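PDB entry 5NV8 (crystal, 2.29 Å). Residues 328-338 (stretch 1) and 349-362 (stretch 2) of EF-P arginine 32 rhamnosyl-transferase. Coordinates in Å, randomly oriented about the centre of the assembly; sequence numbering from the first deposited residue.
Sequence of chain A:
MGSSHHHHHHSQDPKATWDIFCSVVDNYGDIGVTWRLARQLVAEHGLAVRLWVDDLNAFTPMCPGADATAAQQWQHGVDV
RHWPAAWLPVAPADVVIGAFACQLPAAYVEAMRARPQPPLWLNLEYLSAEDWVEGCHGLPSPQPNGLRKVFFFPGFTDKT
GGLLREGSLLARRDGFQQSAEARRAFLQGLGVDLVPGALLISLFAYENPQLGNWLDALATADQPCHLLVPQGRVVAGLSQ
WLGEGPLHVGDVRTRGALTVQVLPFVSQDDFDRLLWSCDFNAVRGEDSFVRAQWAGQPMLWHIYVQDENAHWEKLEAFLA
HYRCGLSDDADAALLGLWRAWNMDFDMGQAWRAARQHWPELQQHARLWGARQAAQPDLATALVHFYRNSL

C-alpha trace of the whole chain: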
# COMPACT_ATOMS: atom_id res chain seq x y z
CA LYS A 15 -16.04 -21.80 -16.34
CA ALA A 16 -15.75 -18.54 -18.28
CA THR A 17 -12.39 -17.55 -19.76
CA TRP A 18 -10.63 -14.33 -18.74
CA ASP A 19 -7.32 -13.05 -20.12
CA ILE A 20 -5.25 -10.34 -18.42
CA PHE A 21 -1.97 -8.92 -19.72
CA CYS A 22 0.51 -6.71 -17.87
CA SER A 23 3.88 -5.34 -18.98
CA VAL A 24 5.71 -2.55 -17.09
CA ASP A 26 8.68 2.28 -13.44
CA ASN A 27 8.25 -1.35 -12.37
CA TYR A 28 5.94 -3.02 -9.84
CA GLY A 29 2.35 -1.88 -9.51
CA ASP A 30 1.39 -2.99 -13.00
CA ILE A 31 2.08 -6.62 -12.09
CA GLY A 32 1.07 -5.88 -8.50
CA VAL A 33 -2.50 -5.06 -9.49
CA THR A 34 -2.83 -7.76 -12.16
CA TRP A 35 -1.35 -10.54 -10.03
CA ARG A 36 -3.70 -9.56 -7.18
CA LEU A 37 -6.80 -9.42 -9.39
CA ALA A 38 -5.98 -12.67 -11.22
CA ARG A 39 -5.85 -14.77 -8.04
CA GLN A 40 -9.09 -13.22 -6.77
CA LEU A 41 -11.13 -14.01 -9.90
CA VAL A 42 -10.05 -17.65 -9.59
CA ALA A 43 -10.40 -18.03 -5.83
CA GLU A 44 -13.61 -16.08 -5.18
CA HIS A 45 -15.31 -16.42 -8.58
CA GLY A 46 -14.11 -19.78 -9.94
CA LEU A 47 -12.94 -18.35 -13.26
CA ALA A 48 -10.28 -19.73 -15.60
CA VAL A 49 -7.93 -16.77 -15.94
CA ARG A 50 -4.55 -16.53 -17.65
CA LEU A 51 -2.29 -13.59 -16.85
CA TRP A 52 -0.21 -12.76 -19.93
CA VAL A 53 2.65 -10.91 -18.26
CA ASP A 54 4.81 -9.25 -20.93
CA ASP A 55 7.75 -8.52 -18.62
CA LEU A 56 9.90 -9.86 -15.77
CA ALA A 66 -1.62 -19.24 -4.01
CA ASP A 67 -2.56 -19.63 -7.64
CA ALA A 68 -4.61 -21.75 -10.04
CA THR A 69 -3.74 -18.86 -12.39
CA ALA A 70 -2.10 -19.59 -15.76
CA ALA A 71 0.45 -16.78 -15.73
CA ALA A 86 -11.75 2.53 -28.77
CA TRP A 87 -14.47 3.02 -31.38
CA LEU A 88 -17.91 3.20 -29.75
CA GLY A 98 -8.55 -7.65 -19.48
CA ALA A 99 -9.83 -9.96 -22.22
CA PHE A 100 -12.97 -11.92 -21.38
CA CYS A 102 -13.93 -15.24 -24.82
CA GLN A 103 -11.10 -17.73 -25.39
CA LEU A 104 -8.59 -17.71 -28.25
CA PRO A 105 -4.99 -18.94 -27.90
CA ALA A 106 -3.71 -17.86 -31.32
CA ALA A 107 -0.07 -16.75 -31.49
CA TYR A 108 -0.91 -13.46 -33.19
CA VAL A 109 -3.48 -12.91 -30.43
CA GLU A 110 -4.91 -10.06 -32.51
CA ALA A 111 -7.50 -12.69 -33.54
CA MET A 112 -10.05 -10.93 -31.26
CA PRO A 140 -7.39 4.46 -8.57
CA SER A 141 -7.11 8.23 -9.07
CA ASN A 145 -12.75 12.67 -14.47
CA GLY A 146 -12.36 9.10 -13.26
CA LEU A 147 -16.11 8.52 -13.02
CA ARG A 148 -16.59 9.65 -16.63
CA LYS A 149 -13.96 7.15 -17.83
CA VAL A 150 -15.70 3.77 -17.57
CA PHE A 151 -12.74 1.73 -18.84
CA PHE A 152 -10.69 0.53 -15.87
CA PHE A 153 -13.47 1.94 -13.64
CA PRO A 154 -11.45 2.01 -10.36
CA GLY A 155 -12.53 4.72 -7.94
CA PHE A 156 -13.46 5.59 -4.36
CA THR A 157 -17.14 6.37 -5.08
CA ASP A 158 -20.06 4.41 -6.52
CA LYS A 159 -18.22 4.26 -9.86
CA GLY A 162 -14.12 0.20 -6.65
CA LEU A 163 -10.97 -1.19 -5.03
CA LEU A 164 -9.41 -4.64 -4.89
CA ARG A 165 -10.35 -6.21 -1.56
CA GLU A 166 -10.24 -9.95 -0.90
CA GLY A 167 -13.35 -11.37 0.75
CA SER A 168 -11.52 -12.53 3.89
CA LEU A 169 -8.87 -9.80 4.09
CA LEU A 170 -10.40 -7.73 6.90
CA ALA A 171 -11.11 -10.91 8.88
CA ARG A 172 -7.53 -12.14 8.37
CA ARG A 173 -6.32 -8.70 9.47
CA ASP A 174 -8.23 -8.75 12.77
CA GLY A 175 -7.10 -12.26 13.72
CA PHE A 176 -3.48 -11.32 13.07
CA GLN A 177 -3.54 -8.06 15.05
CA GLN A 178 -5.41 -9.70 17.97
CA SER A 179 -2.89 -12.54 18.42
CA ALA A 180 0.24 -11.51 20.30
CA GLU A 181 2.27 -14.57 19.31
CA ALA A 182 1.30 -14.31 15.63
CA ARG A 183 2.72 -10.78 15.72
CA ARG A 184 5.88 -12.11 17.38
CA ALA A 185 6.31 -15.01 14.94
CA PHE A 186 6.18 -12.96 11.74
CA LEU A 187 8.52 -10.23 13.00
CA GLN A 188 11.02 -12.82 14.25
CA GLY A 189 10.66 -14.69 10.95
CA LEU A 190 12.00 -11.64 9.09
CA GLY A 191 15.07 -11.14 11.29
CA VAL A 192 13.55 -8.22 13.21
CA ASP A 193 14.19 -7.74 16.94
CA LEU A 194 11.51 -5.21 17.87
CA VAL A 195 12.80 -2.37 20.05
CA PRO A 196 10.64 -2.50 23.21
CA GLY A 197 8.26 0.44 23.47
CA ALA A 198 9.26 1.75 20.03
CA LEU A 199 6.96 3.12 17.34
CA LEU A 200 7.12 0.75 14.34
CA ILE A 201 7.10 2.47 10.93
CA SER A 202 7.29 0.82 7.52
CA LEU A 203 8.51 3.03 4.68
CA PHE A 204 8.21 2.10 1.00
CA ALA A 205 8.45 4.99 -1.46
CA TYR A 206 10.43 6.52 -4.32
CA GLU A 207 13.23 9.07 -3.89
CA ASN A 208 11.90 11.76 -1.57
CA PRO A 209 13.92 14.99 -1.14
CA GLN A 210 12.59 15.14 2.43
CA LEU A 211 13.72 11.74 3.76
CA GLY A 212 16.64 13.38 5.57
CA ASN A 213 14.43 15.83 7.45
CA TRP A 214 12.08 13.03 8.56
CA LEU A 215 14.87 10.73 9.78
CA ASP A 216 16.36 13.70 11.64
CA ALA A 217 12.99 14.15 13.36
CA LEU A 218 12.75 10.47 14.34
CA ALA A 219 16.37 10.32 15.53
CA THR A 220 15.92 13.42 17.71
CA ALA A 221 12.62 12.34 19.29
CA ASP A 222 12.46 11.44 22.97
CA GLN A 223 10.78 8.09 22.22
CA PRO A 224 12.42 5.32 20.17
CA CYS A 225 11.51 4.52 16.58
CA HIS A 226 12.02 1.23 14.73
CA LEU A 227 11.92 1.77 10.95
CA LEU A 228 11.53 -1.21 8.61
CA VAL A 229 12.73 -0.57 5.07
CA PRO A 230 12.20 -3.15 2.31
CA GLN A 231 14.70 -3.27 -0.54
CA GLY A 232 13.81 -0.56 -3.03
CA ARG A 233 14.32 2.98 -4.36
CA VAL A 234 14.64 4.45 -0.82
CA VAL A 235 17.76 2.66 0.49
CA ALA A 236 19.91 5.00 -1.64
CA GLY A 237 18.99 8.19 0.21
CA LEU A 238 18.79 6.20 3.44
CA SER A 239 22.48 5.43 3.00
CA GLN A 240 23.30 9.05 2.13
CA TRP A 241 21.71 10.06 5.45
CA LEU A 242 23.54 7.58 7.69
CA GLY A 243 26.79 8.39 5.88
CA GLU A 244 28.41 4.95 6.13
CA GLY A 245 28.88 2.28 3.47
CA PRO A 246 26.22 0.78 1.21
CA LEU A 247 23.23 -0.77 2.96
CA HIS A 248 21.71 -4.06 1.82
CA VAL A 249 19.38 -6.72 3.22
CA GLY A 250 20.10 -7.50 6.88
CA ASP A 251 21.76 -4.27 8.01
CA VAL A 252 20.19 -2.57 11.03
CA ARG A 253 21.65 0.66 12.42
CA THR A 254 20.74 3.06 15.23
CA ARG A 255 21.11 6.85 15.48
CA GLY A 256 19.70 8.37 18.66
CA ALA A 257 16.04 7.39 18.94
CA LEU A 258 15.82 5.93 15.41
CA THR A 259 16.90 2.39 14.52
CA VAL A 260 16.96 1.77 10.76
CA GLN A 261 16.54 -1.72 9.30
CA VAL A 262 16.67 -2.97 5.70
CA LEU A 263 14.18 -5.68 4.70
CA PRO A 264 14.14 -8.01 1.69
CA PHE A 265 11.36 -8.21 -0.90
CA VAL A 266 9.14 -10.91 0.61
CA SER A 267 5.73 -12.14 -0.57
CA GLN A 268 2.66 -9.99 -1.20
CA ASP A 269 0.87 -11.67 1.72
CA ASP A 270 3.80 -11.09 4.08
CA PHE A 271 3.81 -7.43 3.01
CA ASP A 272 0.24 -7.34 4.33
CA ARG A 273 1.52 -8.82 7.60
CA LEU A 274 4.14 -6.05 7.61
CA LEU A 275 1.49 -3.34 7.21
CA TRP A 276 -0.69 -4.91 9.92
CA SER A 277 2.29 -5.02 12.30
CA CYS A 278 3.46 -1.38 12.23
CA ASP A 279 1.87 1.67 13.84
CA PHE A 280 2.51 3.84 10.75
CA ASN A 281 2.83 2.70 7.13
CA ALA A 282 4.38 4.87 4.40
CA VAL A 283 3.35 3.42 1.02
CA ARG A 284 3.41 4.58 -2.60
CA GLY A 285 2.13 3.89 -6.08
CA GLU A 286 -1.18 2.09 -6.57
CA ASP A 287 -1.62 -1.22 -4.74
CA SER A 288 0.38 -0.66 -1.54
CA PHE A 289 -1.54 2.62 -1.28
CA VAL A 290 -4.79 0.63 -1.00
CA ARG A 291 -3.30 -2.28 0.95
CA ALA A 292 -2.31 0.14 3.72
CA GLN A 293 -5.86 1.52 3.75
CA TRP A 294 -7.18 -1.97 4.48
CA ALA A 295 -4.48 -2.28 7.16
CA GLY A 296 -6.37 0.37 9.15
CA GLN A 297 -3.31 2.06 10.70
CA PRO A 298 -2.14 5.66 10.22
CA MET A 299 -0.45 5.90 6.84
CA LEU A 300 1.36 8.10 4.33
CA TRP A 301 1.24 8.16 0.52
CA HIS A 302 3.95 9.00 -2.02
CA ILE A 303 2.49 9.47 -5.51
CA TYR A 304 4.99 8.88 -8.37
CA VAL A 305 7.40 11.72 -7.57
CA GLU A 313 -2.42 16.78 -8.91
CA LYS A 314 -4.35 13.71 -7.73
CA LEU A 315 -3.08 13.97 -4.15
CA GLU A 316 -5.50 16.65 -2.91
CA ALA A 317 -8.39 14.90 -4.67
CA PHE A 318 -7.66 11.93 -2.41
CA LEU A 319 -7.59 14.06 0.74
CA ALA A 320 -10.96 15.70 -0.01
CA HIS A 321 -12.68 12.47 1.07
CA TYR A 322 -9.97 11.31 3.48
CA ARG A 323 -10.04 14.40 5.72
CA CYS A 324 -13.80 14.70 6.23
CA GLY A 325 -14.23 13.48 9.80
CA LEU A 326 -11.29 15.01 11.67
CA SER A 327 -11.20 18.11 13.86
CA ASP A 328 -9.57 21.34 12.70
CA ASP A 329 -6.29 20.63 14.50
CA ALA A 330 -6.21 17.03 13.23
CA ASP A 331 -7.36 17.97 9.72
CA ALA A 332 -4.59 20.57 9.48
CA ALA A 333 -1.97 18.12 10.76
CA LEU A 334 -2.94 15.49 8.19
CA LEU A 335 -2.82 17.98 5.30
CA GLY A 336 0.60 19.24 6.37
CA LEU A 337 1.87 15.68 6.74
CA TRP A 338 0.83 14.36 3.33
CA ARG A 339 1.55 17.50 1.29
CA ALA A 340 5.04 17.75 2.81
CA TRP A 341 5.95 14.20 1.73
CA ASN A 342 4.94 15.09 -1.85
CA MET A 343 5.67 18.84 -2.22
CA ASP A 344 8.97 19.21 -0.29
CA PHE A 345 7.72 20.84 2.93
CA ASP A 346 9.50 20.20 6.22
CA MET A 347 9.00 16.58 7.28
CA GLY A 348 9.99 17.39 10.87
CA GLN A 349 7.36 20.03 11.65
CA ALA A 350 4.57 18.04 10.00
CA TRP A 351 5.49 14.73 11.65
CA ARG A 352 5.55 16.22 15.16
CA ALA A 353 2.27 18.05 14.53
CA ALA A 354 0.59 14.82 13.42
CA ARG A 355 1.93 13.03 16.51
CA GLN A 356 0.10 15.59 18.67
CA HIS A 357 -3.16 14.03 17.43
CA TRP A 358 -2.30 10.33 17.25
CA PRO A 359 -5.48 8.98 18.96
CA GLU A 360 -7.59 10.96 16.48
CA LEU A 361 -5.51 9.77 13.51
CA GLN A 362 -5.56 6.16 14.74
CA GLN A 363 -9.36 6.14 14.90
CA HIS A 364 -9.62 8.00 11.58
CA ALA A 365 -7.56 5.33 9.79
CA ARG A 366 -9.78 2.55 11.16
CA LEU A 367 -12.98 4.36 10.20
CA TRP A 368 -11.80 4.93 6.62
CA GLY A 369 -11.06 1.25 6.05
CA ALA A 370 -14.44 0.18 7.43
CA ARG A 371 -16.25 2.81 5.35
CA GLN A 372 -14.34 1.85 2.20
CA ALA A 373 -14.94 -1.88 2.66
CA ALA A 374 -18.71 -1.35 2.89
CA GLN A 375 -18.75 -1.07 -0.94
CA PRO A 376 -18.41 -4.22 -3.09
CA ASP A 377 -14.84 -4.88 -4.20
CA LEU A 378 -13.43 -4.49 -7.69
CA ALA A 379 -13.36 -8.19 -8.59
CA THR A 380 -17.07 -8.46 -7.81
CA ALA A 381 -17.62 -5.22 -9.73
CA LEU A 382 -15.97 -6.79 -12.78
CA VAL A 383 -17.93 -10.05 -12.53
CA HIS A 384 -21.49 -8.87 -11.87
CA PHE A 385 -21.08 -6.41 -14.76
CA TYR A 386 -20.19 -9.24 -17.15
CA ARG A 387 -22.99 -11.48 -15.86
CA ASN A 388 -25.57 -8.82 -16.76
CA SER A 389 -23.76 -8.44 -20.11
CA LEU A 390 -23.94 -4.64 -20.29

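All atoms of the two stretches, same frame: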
# COMPACT_ATOMS: atom_id res chain seq x y z
N ASP A 328 -10.36 20.34 13.42
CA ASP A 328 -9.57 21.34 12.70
C ASP A 328 -8.08 21.16 12.96
O ASP A 328 -7.26 21.32 12.05
CB ASP A 328 -10.03 22.74 13.09
CG ASP A 328 -11.44 23.04 12.62
OD1 ASP A 328 -11.67 23.01 11.40
OD2 ASP A 328 -12.31 23.30 13.48
N ASP A 329 -7.70 20.84 14.20
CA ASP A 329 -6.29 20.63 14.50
C ASP A 329 -5.78 19.33 13.88
O ASP A 329 -4.64 19.26 13.43
CB ASP A 329 -6.07 20.63 16.02
CG ASP A 329 -6.10 22.03 16.61
OD1 ASP A 329 -5.93 23.01 15.84
OD2 ASP A 329 -6.28 22.16 17.84
N ALA A 330 -6.62 18.29 13.84
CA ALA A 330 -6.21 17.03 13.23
C ALA A 330 -6.27 17.09 11.71
O ALA A 330 -5.40 16.53 11.03
CB ALA A 330 -7.08 15.88 13.75
N ASP A 331 -7.29 17.76 11.17
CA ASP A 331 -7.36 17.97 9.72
C ASP A 331 -6.13 18.71 9.21
O ASP A 331 -5.53 18.32 8.21
CB ASP A 331 -8.65 18.73 9.38
CG ASP A 331 -8.89 18.84 7.89
OD1 ASP A 331 -8.17 19.60 7.21
OD2 ASP A 331 -9.82 18.17 7.39
N ALA A 332 -5.75 19.78 9.91
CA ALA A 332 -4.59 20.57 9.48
C ALA A 332 -3.30 19.76 9.57
O ALA A 332 -2.41 19.90 8.73
CB ALA A 332 -4.48 21.84 10.33
N ALA A 333 -3.19 18.90 10.59
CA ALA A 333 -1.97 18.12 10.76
C ALA A 333 -1.85 17.02 9.72
O ALA A 333 -0.74 16.63 9.35
CB ALA A 333 -1.91 17.53 12.17
N LEU A 334 -2.98 16.51 9.23
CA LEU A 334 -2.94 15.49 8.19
C LEU A 334 -2.64 16.09 6.82
O LEU A 334 -1.94 15.47 6.01
CB LEU A 334 -4.26 14.71 8.17
CG LEU A 334 -4.68 13.98 6.90
CD1 LEU A 334 -3.84 12.73 6.70
CD2 LEU A 334 -6.16 13.63 6.96
N LEU A 335 -3.15 17.30 6.55
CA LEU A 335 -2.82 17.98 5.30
C LEU A 335 -1.34 18.35 5.25
O LEU A 335 -0.68 18.14 4.22
CB LEU A 335 -3.68 19.23 5.13
CG LEU A 335 -4.99 19.11 4.35
CD1 LEU A 335 -5.95 18.15 5.02
CD2 LEU A 335 -5.62 20.49 4.18
N GLY A 336 -0.81 18.89 6.34
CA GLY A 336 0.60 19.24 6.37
C GLY A 336 1.51 18.04 6.30
O GLY A 336 2.64 18.15 5.80
N LEU A 337 1.05 16.89 6.78
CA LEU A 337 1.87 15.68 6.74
C LEU A 337 1.98 15.14 5.32
O LEU A 337 3.07 14.83 4.85
CB LEU A 337 1.28 14.61 7.67
CG LEU A 337 2.16 13.37 7.89
CD1 LEU A 337 3.62 13.72 8.16
CD2 LEU A 337 1.59 12.48 8.99
N TRP A 338 0.85 15.01 4.63
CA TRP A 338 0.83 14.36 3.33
C TRP A 338 1.35 15.27 2.22
O TRP A 338 2.03 14.80 1.30
CB TRP A 338 -0.59 13.87 3.02
CG TRP A 338 -0.96 12.63 3.77
CD1 TRP A 338 -0.78 12.39 5.10
CD2 TRP A 338 -1.59 11.46 3.23
NE1 TRP A 338 -1.26 11.14 5.42
CE2 TRP A 338 -1.76 10.55 4.29
CE3 TRP A 338 -2.03 11.10 1.95
CZ2 TRP A 338 -2.35 9.30 4.11
CZ3 TRP A 338 -2.60 9.86 1.78
CH2 TRP A 338 -2.76 8.97 2.85
N GLN A 349 8.48 19.29 11.08
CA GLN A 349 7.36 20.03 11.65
C GLN A 349 6.05 19.28 11.47
O GLN A 349 5.25 19.18 12.41
CB GLN A 349 7.27 21.43 11.03
CG GLN A 349 8.43 22.35 11.34
CD GLN A 349 8.57 22.66 12.82
OE1 GLN A 349 7.58 22.65 13.56
NE2 GLN A 349 9.79 22.95 13.26
N ALA A 350 5.82 18.74 10.27
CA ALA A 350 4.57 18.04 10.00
C ALA A 350 4.46 16.77 10.84
O ALA A 350 3.41 16.50 11.43
CB ALA A 350 4.47 17.71 8.51
N TRP A 351 5.54 15.98 10.91
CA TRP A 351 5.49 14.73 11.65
C TRP A 351 5.17 14.96 13.12
O TRP A 351 4.32 14.26 13.69
CB TRP A 351 6.82 13.98 11.50
CG TRP A 351 6.98 12.82 12.43
CD1 TRP A 351 7.77 12.76 13.53
CD2 TRP A 351 6.32 11.55 12.33
NE1 TRP A 351 7.65 11.54 14.14
CE2 TRP A 351 6.76 10.78 13.42
CE3 TRP A 351 5.39 11.00 11.44
CZ2 TRP A 351 6.31 9.47 13.64
CZ3 TRP A 351 4.95 9.71 11.66
CH2 TRP A 351 5.41 8.96 12.75
N ARG A 352 5.82 15.94 13.75
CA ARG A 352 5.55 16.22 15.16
C ARG A 352 4.13 16.74 15.36
O ARG A 352 3.48 16.40 16.35
CB ARG A 352 6.57 17.21 15.71
CG ARG A 352 7.98 16.66 15.80
CD ARG A 352 8.95 17.66 16.41
NE ARG A 352 9.55 18.53 15.40
CZ ARG A 352 10.75 18.34 14.86
NH1 ARG A 352 11.49 17.31 15.22
NH2 ARG A 352 11.20 19.19 13.96
N ALA A 353 3.64 17.57 14.43
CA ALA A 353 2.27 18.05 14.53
C ALA A 353 1.27 16.91 14.45
O ALA A 353 0.30 16.87 15.21
CB ALA A 353 2.00 19.08 13.43
N ALA A 354 1.50 15.96 13.53
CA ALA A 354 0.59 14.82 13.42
C ALA A 354 0.64 13.94 14.67
O ALA A 354 -0.39 13.36 15.06
CB ALA A 354 0.91 14.00 12.18
N ARG A 355 1.81 13.82 15.29
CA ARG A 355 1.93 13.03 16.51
C ARG A 355 1.18 13.65 17.69
O ARG A 355 0.85 12.94 18.64
CB ARG A 355 3.40 12.84 16.88
CG ARG A 355 4.17 11.96 15.91
CD ARG A 355 3.85 10.49 16.10
NE ARG A 355 4.36 9.99 17.37
CZ ARG A 355 3.81 8.98 18.05
NH1 ARG A 355 2.73 8.37 17.57
NH2 ARG A 355 4.33 8.58 19.20
N GLN A 356 0.91 14.96 17.64
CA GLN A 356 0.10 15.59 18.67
C GLN A 356 -1.35 15.12 18.66
O GLN A 356 -2.08 15.39 19.62
CB GLN A 356 0.13 17.12 18.52
CG GLN A 356 1.51 17.72 18.37
CD GLN A 356 2.44 17.33 19.50
OE1 GLN A 356 3.36 16.54 19.31
NE2 GLN A 356 2.20 17.88 20.68
N HIS A 357 -1.78 14.44 17.60
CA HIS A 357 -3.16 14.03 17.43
C HIS A 357 -3.24 12.55 17.07
O HIS A 357 -4.10 12.13 16.29
CB HIS A 357 -3.85 14.87 16.36
CG HIS A 357 -3.70 16.35 16.56
ND1 HIS A 357 -4.32 17.03 17.58
CD2 HIS A 357 -2.99 17.27 15.86
CE1 HIS A 357 -4.01 18.31 17.50
NE2 HIS A 357 -3.20 18.48 16.47
N TRP A 358 -2.36 11.74 17.64
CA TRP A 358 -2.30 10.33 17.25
C TRP A 358 -3.57 9.55 17.58
O TRP A 358 -4.01 8.76 16.72
CB TRP A 358 -1.08 9.66 17.87
CG TRP A 358 -0.51 8.60 17.00
CD1 TRP A 358 -0.53 7.25 17.22
CD2 TRP A 358 0.17 8.78 15.75
NE1 TRP A 358 0.09 6.59 16.19
CE2 TRP A 358 0.53 7.51 15.28
CE3 TRP A 358 0.51 9.91 14.99
CZ2 TRP A 358 1.21 7.33 14.07
CZ3 TRP A 358 1.19 9.73 13.80
CH2 TRP A 358 1.53 8.44 13.35
N PRO A 359 -4.21 9.70 18.75
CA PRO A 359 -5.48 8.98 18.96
C PRO A 359 -6.55 9.32 17.94
O PRO A 359 -7.30 8.44 17.52
CB PRO A 359 -5.89 9.43 20.38
CG PRO A 359 -4.61 9.72 21.05
CD PRO A 359 -3.74 10.34 19.99
N GLU A 360 -6.64 10.59 17.52
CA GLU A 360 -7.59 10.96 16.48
C GLU A 360 -7.22 10.33 15.14
O GLU A 360 -8.10 9.85 14.41
CB GLU A 360 -7.67 12.48 16.35
CG GLU A 360 -8.87 13.11 17.04
CD GLU A 360 -9.37 14.36 16.33
OE1 GLU A 360 -8.70 15.41 16.42
OE2 GLU A 360 -10.43 14.28 15.67
N LEU A 361 -5.93 10.33 14.80
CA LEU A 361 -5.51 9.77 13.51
C LEU A 361 -5.64 8.25 13.50
O LEU A 361 -5.98 7.66 12.47
CB LEU A 361 -4.08 10.19 13.20
CG LEU A 361 -3.82 11.70 13.11
CD1 LEU A 361 -2.44 11.98 12.55
CD2 LEU A 361 -4.89 12.38 12.27
N GLN A 362 -5.38 7.60 14.64
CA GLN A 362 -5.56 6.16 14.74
C GLN A 362 -7.01 5.77 14.46
O GLN A 362 -7.27 4.85 13.68
CB GLN A 362 -5.14 5.67 16.13
CG GLN A 362 -3.64 5.63 16.37
CD GLN A 362 -3.29 5.00 17.70
OE1 GLN A 362 -2.82 5.67 18.62
NE2 GLN A 362 -3.51 3.69 17.81

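Helix 328-338 packs nearly antiparallel against helix 349-355, their axes 8.3 Å apart at closest approach and 150° apart in direction. No hydrogen bond crosses the contact, which buries 502 Å² and rests on van der Waals packing. Leu337, which covers the most surface, starts sideways, but its chi1 t, chi2 p rotamer brings the tip of its side chain in: CD2 lies 3.6 Å from Ala354 CB, and CD1 4.1 Å from Ala350 CB and 4.0 Å from Trp351 N. The backbones are close here: the CA atoms of Leu337 and Ala350 are 4.8 Å apart, and the methyl carbon Ala350 CB sits 3.3 Å from Gly336 O. One turn away, Ala333 points its methyl at the other helix, with CB 3.8 Å from Ala353 O and 3.9 Å from Ala354 CA. Ala330, buried and also pointing toward stretch 2, meets the start of helix 358-362: its CB lies 3.2 Å from Glu360 OE1 and 4.4 Å from Leu361 CD2. His357, at the N-cap position of that helix, fills the space beside both alanines. One face of its ring lies against the backbone at Asp329 and Ala330, with CD2 4.2 Å from Ala330 CA, while Ala333 CB approaches the ring edge, 3.9 Å from His357 CD2. Exposed Asp329 borders this packing, its CB 3.4 Å from His357 CE1.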